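Local coordinates for MutT/nudix family protein (Shewanella oneidensis, PDB 3GZ5), which probably binds DNA as an ADP-ribose-dependent transcriptional regulator of NAD metabolism, joining a Nudix domain to a winged-helix domain, at residues V42-H47 with L141-L146; V83-E88 with P166-S171. One frame throughout, in Å; residues are numbered along the deposited sequence.

Contact 1 (V42-H47 with L141-L146); sequences VQRSNH and LAFDHL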
loop_
_atom_site.group_PDB
_atom_site.type_symbol
_atom_site.label_atom_id
_atom_site.label_comp_id
_atom_site.label_asym_id
_atom_site.label_seq_id
_atom_site.Cartn_x
_atom_site.Cartn_y
_atom_site.Cartn_z
ATOM N N VAL B 42 12.531 -5.890 -19.311
ATOM C CA VAL B 42 12.269 -6.993 -20.228
ATOM C C VAL B 42 11.792 -6.360 -21.517
ATOM O O VAL B 42 10.946 -5.456 -21.503
ATOM C CB VAL B 42 11.174 -7.967 -19.670
ATOM C CG1 VAL B 42 10.829 -9.083 -20.674
ATOM C CG2 VAL B 42 11.612 -8.565 -18.346
ATOM N N GLN B 43 12.372 -6.799 -22.630
ATOM C CA GLN B 43 11.994 -6.246 -23.918
ATOM C C GLN B 43 10.763 -6.975 -24.451
ATOM O O GLN B 43 10.721 -8.211 -24.447
ATOM C CB GLN B 43 13.144 -6.331 -24.918
ATOM C CG GLN B 43 13.111 -5.190 -25.893
ATOM C CD GLN B 43 14.063 -5.350 -27.067
ATOM O OE1 GLN B 43 14.740 -6.382 -27.230
ATOM N NE2 GLN B 43 14.105 -4.327 -27.907
ATOM N N ARG B 44 9.777 -6.196 -24.897
ATOM C CA ARG B 44 8.509 -6.743 -25.382
ATOM C C ARG B 44 8.614 -7.377 -26.776
ATOM O O ARG B 44 8.678 -6.673 -27.800
ATOM C CB ARG B 44 7.417 -5.671 -25.381
ATOM C CG ARG B 44 6.922 -5.262 -24.012
ATOM C CD ARG B 44 5.485 -4.804 -24.107
ATOM N NE ARG B 44 4.593 -5.944 -24.330
ATOM C CZ ARG B 44 3.373 -5.856 -24.845
ATOM N NH1 ARG B 44 2.640 -6.947 -25.017
ATOM N NH2 ARG B 44 2.892 -4.682 -25.210
ATOM N N SER B 45 8.640 -8.711 -26.790
ATOM C CA SER B 45 8.605 -9.506 -28.018
ATOM C C SER B 45 7.156 -9.775 -28.437
ATOM O O SER B 45 6.798 -10.930 -28.731
ATOM C CB SER B 45 9.292 -10.842 -27.771
ATOM O OG SER B 45 8.588 -11.601 -26.789
ATOM N N ASN B 46 6.335 -8.718 -28.475
ATOM C CA ASN B 46 4.884 -8.877 -28.483
ATOM C C ASN B 46 4.156 -7.549 -28.627
ATOM O O ASN B 46 4.384 -6.619 -27.847
ATOM C CB ASN B 46 4.452 -9.543 -27.173
ATOM C CG ASN B 46 3.464 -10.665 -27.378
ATOM O OD1 ASN B 46 3.474 -11.344 -28.409
ATOM N ND2 ASN B 46 2.609 -10.881 -26.387
ATOM N N HIS B 47 3.288 -7.470 -29.631
ATOM C CA HIS B 47 2.430 -6.304 -29.900
ATOM C C HIS B 47 1.387 -6.245 -28.760
ATOM O O HIS B 47 0.997 -7.303 -28.231
ATOM C CB HIS B 47 1.732 -6.546 -31.255
ATOM C CG HIS B 47 1.771 -5.389 -32.222
ATOM N ND1 HIS B 47 2.455 -5.448 -33.422
ATOM C CD2 HIS B 47 1.151 -4.184 -32.208
ATOM C CE1 HIS B 47 2.277 -4.320 -34.091
ATOM N NE2 HIS B 47 1.485 -3.538 -33.377
ATOM N N LEU B 141 9.112 3.676 -22.200
ATOM C CA LEU B 141 8.719 2.378 -21.647
ATOM C C LEU B 141 7.317 2.025 -22.101
ATOM O O LEU B 141 6.453 2.903 -22.216
ATOM C CB LEU B 141 8.845 2.361 -20.118
ATOM C CG LEU B 141 10.249 2.657 -19.576
ATOM C CD1 LEU B 141 10.285 2.471 -18.081
ATOM C CD2 LEU B 141 11.325 1.794 -20.235
ATOM N N ALA B 142 7.104 0.743 -22.379
ATOM C CA ALA B 142 5.764 0.241 -22.664
ATOM C C ALA B 142 4.733 0.751 -21.637
ATOM O O ALA B 142 5.049 0.967 -20.458
ATOM C CB ALA B 142 5.768 -1.277 -22.728
ATOM N N PHE B 143 3.523 0.989 -22.130
ATOM C CA PHE B 143 2.367 1.329 -21.331
ATOM C C PHE B 143 2.646 2.475 -20.379
ATOM O O PHE B 143 3.141 3.537 -20.792
ATOM C CB PHE B 143 1.846 0.096 -20.583
ATOM C CG PHE B 143 1.580 -1.102 -21.465
ATOM C CD1 PHE B 143 0.385 -1.214 -22.177
ATOM C CD2 PHE B 143 2.498 -2.135 -21.553
ATOM C CE1 PHE B 143 0.120 -2.334 -22.984
ATOM C CE2 PHE B 143 2.249 -3.262 -22.360
ATOM C CZ PHE B 143 1.050 -3.359 -23.067
ATOM N N ASP B 144 2.308 2.273 -19.107
ATOM C CA ASP B 144 2.459 3.302 -18.084
ATOM C C ASP B 144 3.561 2.892 -17.111
ATOM O O ASP B 144 3.607 3.388 -15.982
ATOM C CB ASP B 144 1.119 3.539 -17.340
ATOM C CG ASP B 144 0.583 2.267 -16.633
ATOM O OD1 ASP B 144 1.103 1.152 -16.865
ATOM O OD2 ASP B 144 -0.376 2.391 -15.853
ATOM N N HIS B 145 4.436 1.999 -17.564
ATOM C CA HIS B 145 5.466 1.403 -16.731
ATOM C C HIS B 145 6.502 2.382 -16.143
ATOM O O HIS B 145 7.036 2.146 -15.045
ATOM C CB HIS B 145 6.171 0.282 -17.475
ATOM C CG HIS B 145 5.315 -0.921 -17.707
ATOM N ND1 HIS B 145 5.819 -2.094 -18.221
ATOM C CD2 HIS B 145 3.989 -1.131 -17.514
ATOM C CE1 HIS B 145 4.844 -2.977 -18.337
ATOM N NE2 HIS B 145 3.725 -2.423 -17.898
ATOM N N LEU B 146 6.767 3.476 -16.854
ATOM C CA LEU B 146 7.593 4.529 -16.299
ATOM C C LEU B 146 6.975 5.092 -15.025
ATOM O O LEU B 146 7.679 5.385 -14.056
ATOM C CB LEU B 146 7.821 5.669 -17.301
ATOM C CG LEU B 146 8.636 6.846 -16.730
ATOM C CD1 LEU B 146 10.020 6.363 -16.290
ATOM C CD2 LEU B 146 8.756 8.002 -17.733
#

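Contact 2 (V83-E88 with P166-S171); sequences VPPYIE and PGFALS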
loop_
_atom_site.group_PDB
_atom_site.type_symbol
_atom_site.label_atom_id
_atom_site.label_comp_id
_atom_site.label_asym_id
_atom_site.label_seq_id
_atom_site.Cartn_x
_atom_site.Cartn_y
_atom_site.Cartn_z
ATOM N N VAL B 83 14.097 -16.573 -6.820
ATOM C CA VAL B 83 13.053 -15.901 -6.089
ATOM C C VAL B 83 13.719 -14.758 -5.268
ATOM O O VAL B 83 14.622 -15.008 -4.477
ATOM C CB VAL B 83 12.277 -16.911 -5.193
ATOM C CG1 VAL B 83 11.204 -16.202 -4.359
ATOM C CG2 VAL B 83 11.655 -18.039 -6.067
ATOM N N PRO B 84 13.298 -13.501 -5.471
ATOM C CA PRO B 84 13.932 -12.387 -4.717
ATOM C C PRO B 84 13.655 -12.503 -3.216
ATOM O O PRO B 84 12.607 -13.025 -2.844
ATOM C CB PRO B 84 13.251 -11.129 -5.263
ATOM C CG PRO B 84 12.469 -11.564 -6.453
ATOM C CD PRO B 84 12.203 -13.040 -6.337
ATOM N N PRO B 85 14.592 -12.047 -2.352
ATOM C CA PRO B 85 14.310 -12.187 -0.920
ATOM C C PRO B 85 13.275 -11.184 -0.393
ATOM O O PRO B 85 12.740 -11.386 0.692
ATOM C CB PRO B 85 15.684 -11.961 -0.267
ATOM C CG PRO B 85 16.408 -11.036 -1.214
ATOM C CD PRO B 85 15.917 -11.438 -2.603
ATOM N N TYR B 86 12.975 -10.132 -1.146
ATOM C CA TYR B 86 11.996 -9.147 -0.673
ATOM C C TYR B 86 11.020 -8.765 -1.784
ATOM O O TYR B 86 11.417 -8.442 -2.894
ATOM C CB TYR B 86 12.657 -7.873 -0.089
ATOM C CG TYR B 86 11.628 -6.849 0.378
ATOM C CD1 TYR B 86 11.104 -5.908 -0.508
ATOM C CD2 TYR B 86 11.149 -6.852 1.691
ATOM C CE1 TYR B 86 10.133 -4.970 -0.104
ATOM C CE2 TYR B 86 10.172 -5.922 2.112
ATOM C CZ TYR B 86 9.675 -4.992 1.205
ATOM O OH TYR B 86 8.698 -4.086 1.582
ATOM N N ILE B 87 9.744 -8.789 -1.446
ATOM C CA ILE B 87 8.676 -8.445 -2.383
ATOM C C ILE B 87 7.473 -7.916 -1.628
ATOM O O ILE B 87 7.118 -8.435 -0.580
ATOM C CB ILE B 87 8.321 -9.653 -3.343
ATOM C CG1 ILE B 87 7.442 -9.177 -4.495
ATOM C CG2 ILE B 87 7.658 -10.829 -2.570
ATOM C CD1 ILE B 87 7.691 -9.922 -5.776
ATOM N N GLU B 88 6.866 -6.859 -2.150
ATOM C CA GLU B 88 5.726 -6.221 -1.531
ATOM C C GLU B 88 4.871 -5.592 -2.616
ATOM O O GLU B 88 5.389 -4.941 -3.541
ATOM C CB GLU B 88 6.205 -5.113 -0.565
ATOM C CG GLU B 88 5.065 -4.308 0.075
ATOM C CD GLU B 88 5.548 -3.097 0.863
ATOM O OE1 GLU B 88 5.009 -2.842 1.965
ATOM O OE2 GLU B 88 6.455 -2.382 0.373
ATOM N N PRO B 166 15.993 -1.360 2.486
ATOM C CA PRO B 166 17.059 -1.278 1.460
ATOM C C PRO B 166 18.209 -2.283 1.576
ATOM O O PRO B 166 18.882 -2.514 0.603
ATOM C CB PRO B 166 17.561 0.166 1.573
ATOM C CG PRO B 166 16.328 0.919 2.069
ATOM C CD PRO B 166 15.743 -0.039 3.102
ATOM N N GLY B 167 18.423 -2.906 2.731
ATOM C CA GLY B 167 19.446 -3.930 2.819
ATOM C C GLY B 167 19.262 -5.102 1.872
ATOM O O GLY B 167 20.241 -5.741 1.481
ATOM N N PHE B 168 18.012 -5.378 1.484
ATOM C CA PHE B 168 17.704 -6.484 0.559
ATOM C C PHE B 168 18.271 -6.324 -0.856
ATOM O O PHE B 168 18.429 -7.314 -1.560
ATOM C CB PHE B 168 16.188 -6.782 0.536
ATOM C CG PHE B 168 15.690 -7.411 1.797
ATOM C CD1 PHE B 168 16.049 -8.713 2.123
ATOM C CD2 PHE B 168 14.876 -6.711 2.667
ATOM C CE1 PHE B 168 15.599 -9.306 3.297
ATOM C CE2 PHE B 168 14.407 -7.300 3.856
ATOM C CZ PHE B 168 14.773 -8.585 4.169
ATOM N N ALA B 169 18.596 -5.088 -1.252
ATOM C CA ALA B 169 19.280 -4.806 -2.527
ATOM C C ALA B 169 20.781 -5.152 -2.536
ATOM O O ALA B 169 21.425 -5.079 -3.584
ATOM C CB ALA B 169 19.074 -3.347 -2.926
ATOM N N LEU B 170 21.326 -5.541 -1.376
ATOM C CA LEU B 170 22.774 -5.814 -1.225
ATOM C C LEU B 170 23.094 -7.293 -1.164
ATOM O O LEU B 170 22.255 -8.085 -0.762
ATOM C CB LEU B 170 23.299 -5.159 0.053
ATOM C CG LEU B 170 22.978 -3.684 0.165
ATOM C CD1 LEU B 170 23.275 -3.190 1.600
ATOM C CD2 LEU B 170 23.776 -2.961 -0.885
ATOM N N SER B 171 24.300 -7.689 -1.553
ATOM C CA SER B 171 24.647 -9.087 -1.322
ATOM C C SER B 171 24.943 -9.289 0.157
ATOM O O SER B 171 25.345 -8.356 0.868
ATOM C CB SER B 171 25.750 -9.607 -2.251
ATOM O OG SER B 171 26.933 -8.855 -2.122
#

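Contact 1 (V42-H47 with L141-L146)
Arg44 and Phe143 both start with CG anti to the carbonyl carbon (chi1 -71° and -53°), and the arginine chain then bends at chi3, so that its guanidinium comes down beside the far end of the phenylalanine ring. The two side chains cross at about a right angle. Phe143 offers its CE2-CZ side: NH2 of Arg44 lies 3.1 Å from Phe143 CZ, and the guanidinium carbon CZ of Arg44 is 3.8 Å from Phe143 CE2. CE2 sits over one face of the guanidinium, yet the planes are 35° apart, so the cationic group packs obliquely against the CE2-CZ part of the ring and makes no flat stack. Further back along the arginine, the methylene CD packs on the Ala142 methyl, CD to CB 3.8 Å. In Nudix-domain terms, the contact joins the chain leaving strand 36-43 to the turn leading into helix 145-162. That turn is a type II' beta turn from Ala142 to His145, closed by His145 N to Ala142 O at 3.1 Å; Phe143 occupies its second position with a positive phi. Asn46 O stands 3.2 Å above the other face of the Arg44 guanidinium, over its centre, so the group lies between that carbonyl and the ring. Phe49 meets the Phe143 ring edge-to-face and also touches Ala142, while Asp144 forms a salt bridge with Arg98.

Contact 2 (V83-E88 with P166-S171)
Phe168 lays one face of its ring against the CB of Tyr86. Tyr86 CB is 3.6 Å from Phe168 CG and 4.0 Å from the ring centroid, 29° off the normal, a CH-pi contact over the face. The tyrosine then turns aside: with CG anti to its backbone N (chi1 179°), its ring leads away from the 166-171 segment, and the two side chains are set roughly perpendicular. The rings nevertheless end up nearly parallel, planes 22° apart, but displaced so far along each other, with centroids 5.5 Å apart, that they share little overlap. Between the rings the near atoms are Tyr86 CD2 and Phe168 CD2 and CE2, each pair 3.9 Å apart. Pro85 approaches the same side of the phenylalanine ring obliquely, near CD1, its CB 4.0 Å from Phe168 CD1, and here the two side chains run antiparallel past one another. No hydrogen bond crosses between the segments; the contact is apolar throughout. Phe168 stands on a 3-10 segment whose turns are held by Ala169 N to Pro166 O at 3.2 Å and Leu170 N to Gly167 O at 3.1 Å. The contact brings the start of a Nudix-domain strand against a 3-10 turn between helix 145-162 and strand 174-175, in the part of the chain assigned to the winged-helix family. Tyr86 and Glu88 pair through their backbones with Leu112 and Thr110 of strand 104-112, and Phe168 also touches Leu112. Behind the strand, Pro84 and Ile87 pack on helix 68-80, while on the winged-helix side Pro166 and Leu170 rest against helix 176-187.

Overall arrangement
Contact 1 lies toward the periphery, its centre about 18 Å from the centre of the chain, whereas contact 2 is only about 7 Å from it; both are partly buried. Their own centres are about 24 Å apart, and the nearest atoms, about 12 Å apart, do not touch. Both reach the same mixed sheet, through strand 36-43 in contact 1 and strand 86-95 in contact 2. Contact 1 stays inside the Nudix domain and sets a charged guanidinium against an aromatic ring; contact 2 bridges to the winged-helix region with purely apolar packing of proline and aromatic side chains. Helix 145-162 connects them, beginning in contact 1 and leading toward the 166-171 segment.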